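Local coordinates for putative cytoplasmic protein (Salmonella typhimurium, PDB 2GK3) that is of unknown function but forms a hexamer and probably has a glutamine-amidotransferase-like fold, at residues E[17-21]-E[58-62]. Numbering follows the deposited sequence.
Sequences GESWH and YMPAH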
ATOM      1  N   GLY E  17      23.800   4.051  -1.726  1.00 30.86           N
ATOM      2  CA  GLY E  17      22.713   3.087  -1.643  1.00 31.35           C
ATOM      3  C   GLY E  17      22.535   2.532  -0.265  1.00 31.17           C
ATOM      4  O   GLY E  17      22.684   3.245   0.699  1.00 31.05           O
ATOM      5  N   GLU E  18      22.200   1.251  -0.182  1.00 32.20           N
ATOM      6  CA  GLU E  18      22.113   0.527   1.102  1.00 32.67           C
ATOM      7  C   GLU E  18      21.215   1.194   2.152  1.00 32.87           C
ATOM      8  O   GLU E  18      21.506   1.175   3.347  1.00 32.55           O
ATOM      9  CB  GLU E  18      23.519   0.226   1.666  1.00 32.56           C
ATOM     10  CG  GLU E  18      24.236  -0.904   0.959  1.00 33.35           C
ATOM     11  CD  GLU E  18      23.575  -2.264   1.164  1.00 35.32           C
ATOM     12  OE1 GLU E  18      22.841  -2.452   2.163  1.00 35.16           O
ATOM     13  OE2 GLU E  18      23.795  -3.156   0.317  1.00 38.03           O
ATOM     14  N   SER E  19      20.105   1.758   1.686  1.00 33.39           N
ATOM     15  CA  SER E  19      19.081   2.289   2.578  1.00 33.44           C
ATOM     16  C   SER E  19      17.696   2.023   2.020  1.00 33.26           C
ATOM     17  O   SER E  19      17.529   1.876   0.812  1.00 33.35           O
ATOM     18  CB  SER E  19      19.287   3.786   2.794  1.00 33.16           C
ATOM     19  OG  SER E  19      19.169   4.478   1.582  1.00 32.77           O
ATOM     20  N   TRP E  20      16.712   1.954   2.909  1.00 32.97           N
ATOM     21  CA  TRP E  20      15.344   1.702   2.501  1.00 33.70           C
ATOM     22  C   TRP E  20      14.333   2.215   3.530  1.00 33.49           C
ATOM     23  O   TRP E  20      14.675   2.433   4.695  1.00 33.11           O
ATOM     24  CB  TRP E  20      15.124   0.206   2.202  1.00 33.67           C
ATOM     25  CG  TRP E  20      15.531  -0.661   3.327  1.00 34.74           C
ATOM     26  CD1 TRP E  20      14.785  -0.958   4.434  1.00 35.59           C
ATOM     27  CD2 TRP E  20      16.778  -1.349   3.489  1.00 34.04           C
ATOM     28  NE1 TRP E  20      15.488  -1.792   5.268  1.00 36.28           N
ATOM     29  CE2 TRP E  20      16.715  -2.043   4.714  1.00 35.76           C
ATOM     30  CE3 TRP E  20      17.937  -1.451   2.716  1.00 35.02           C
ATOM     31  CZ2 TRP E  20      17.769  -2.821   5.188  1.00 35.02           C
ATOM     32  CZ3 TRP E  20      18.976  -2.215   3.182  1.00 34.63           C
ATOM     33  CH2 TRP E  20      18.891  -2.891   4.406  1.00 34.99           C
ATOM     34  N   HIS E  21      13.084   2.369   3.082  0.50 33.61           N
ATOM     35  CA  HIS E  21      11.971   2.878   3.887  0.50 33.76           C
ATOM     36  C   HIS E  21      10.801   1.882   3.804  0.50 33.67           C
ATOM     37  O   HIS E  21      10.032   1.915   2.835  0.50 33.92           O
ATOM     38  CB  HIS E  21      11.489   4.234   3.324  0.50 33.90           C
ATOM     39  CG  HIS E  21      12.336   5.416   3.700  0.50 33.90           C
ATOM     40  ND1 HIS E  21      13.342   5.900   2.892  0.50 34.96           N
ATOM     41  CD2 HIS E  21      12.281   6.251   4.764  0.50 35.20           C
ATOM     42  CE1 HIS E  21      13.894   6.961   3.457  0.50 34.73           C
ATOM     43  NE2 HIS E  21      13.269   7.195   4.596  0.50 35.19           N
ATOM     44  N   TYR E  58      28.782   8.898   2.547  1.00 36.79           N
ATOM     45  CA  TYR E  58      27.637   8.029   2.425  1.00 36.22           C
ATOM     46  C   TYR E  58      26.442   8.766   1.825  1.00 36.33           C
ATOM     47  O   TYR E  58      26.013   9.813   2.325  1.00 35.99           O
ATOM     48  CB  TYR E  58      27.257   7.420   3.768  1.00 35.52           C
ATOM     49  CG  TYR E  58      26.116   6.448   3.656  1.00 34.68           C
ATOM     50  CD1 TYR E  58      26.096   5.484   2.644  1.00 34.11           C
ATOM     51  CD2 TYR E  58      25.067   6.472   4.557  1.00 34.61           C
ATOM     52  CE1 TYR E  58      25.048   4.589   2.524  1.00 32.29           C
ATOM     53  CE2 TYR E  58      24.021   5.563   4.453  1.00 35.54           C
ATOM     54  CZ  TYR E  58      24.020   4.627   3.424  1.00 34.12           C
ATOM     55  OH  TYR E  58      22.978   3.733   3.303  1.00 34.29           O
HETATM   56  N   MSE E  59      25.910   8.203   0.747  1.00 36.21           N
HETATM   57  CA  MSE E  59      24.762   8.779   0.084  1.00 36.39           C
HETATM   58  C   MSE E  59      23.649   7.740   0.002  1.00 36.26           C
HETATM   59  O   MSE E  59      23.622   6.921  -0.925  1.00 35.95           O
HETATM   60  CB  MSE E  59      25.152   9.296  -1.294  1.00 35.67           C
HETATM   61  CG  MSE E  59      24.034  10.046  -2.000  1.00 37.21           C
HETATM   62 SE   MSE E  59      24.515  10.641  -3.787  0.70 38.29          SE
HETATM   63  CE  MSE E  59      25.774  12.056  -3.316  1.00 35.53           C
ATOM     64  N   PRO E  60      22.723   7.762   0.984  1.00 36.33           N
ATOM     65  CA  PRO E  60      21.572   6.861   0.924  1.00 36.06           C
ATOM     66  C   PRO E  60      20.762   7.111  -0.349  1.00 35.63           C
ATOM     67  O   PRO E  60      20.836   8.198  -0.922  1.00 35.61           O
ATOM     68  CB  PRO E  60      20.749   7.239   2.152  1.00 36.26           C
ATOM     69  CG  PRO E  60      21.665   8.039   3.041  1.00 36.80           C
ATOM     70  CD  PRO E  60      22.712   8.634   2.179  1.00 36.50           C
ATOM     71  N   ALA E  61      19.996   6.112  -0.779  1.00 35.00           N
ATOM     72  CA  ALA E  61      19.109   6.238  -1.942  1.00 34.54           C
ATOM     73  C   ALA E  61      18.282   7.535  -2.002  1.00 34.27           C
ATOM     74  O   ALA E  61      18.239   8.186  -3.051  1.00 33.60           O
ATOM     75  CB  ALA E  61      18.203   5.026  -2.046  1.00 34.68           C
ATOM     76  N   HIS E  62      17.637   7.915  -0.895  1.00 34.33           N
ATOM     77  CA  HIS E  62      16.812   9.144  -0.895  1.00 34.71           C
ATOM     78  C   HIS E  62      17.601  10.391  -1.287  1.00 35.01           C
ATOM     79  O   HIS E  62      17.064  11.282  -1.943  1.00 36.05           O
ATOM     80  CB  HIS E  62      15.968   9.341   0.396  1.00 34.52           C
ATOM     81  CG  HIS E  62      16.764   9.436   1.662  1.00 33.54           C
ATOM     82  ND1 HIS E  62      16.804   8.418   2.592  1.00 32.53           N
ATOM     83  CD2 HIS E  62      17.544  10.425   2.157  1.00 32.50           C
ATOM     84  CE1 HIS E  62      17.573   8.771   3.602  1.00 30.89           C
ATOM     85  NE2 HIS E  62      18.050   9.976   3.355  1.00 32.61           N
TER
HETATM   86  O   HOH W   1      16.915   5.727   1.056  1.00 35.46           O
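Gly17 and Met59 make the last parallel-strand link here, Gly17 N donating to Met59 O at 3.0 Å, before the two backbones part; the positive phi of Gly17 (116°) marks the break. Tyr58 takes up the next carbonyl with its side chain: CG lies anti to the backbone N (chi1 -177°), which swings the phenol across, and OH donates to Gly17 O at 2.7 Å, in the carbonyl plane. Glu18 O lies 3.0 Å from Tyr58 OH, near the ring plane, and Pro60 N sits over the centre of one face.

Ser19 reaches the backbone leading into helix 61-67. Its OG accepts a bent hydrogen bond from Ala61 N at 3.0 Å and packs against Pro60 CB. A water 2.6 Å from Ser19 OG accepts from His62 N and also bonds His62 ND1, tying the serine to His62.

Farther out, in the conformer given here, His21 CE1 lies 3.4 Å from His62 ND1, the rings forming an oblique pair. The chain thus turns off parallel strand 55-59 into helix 61-67 beside strand 12-28, which also pairs with strand 31-40. His21 joins an antiparallel pairing with a strand of a second subunit, while both histidines meet their counterparts on a third.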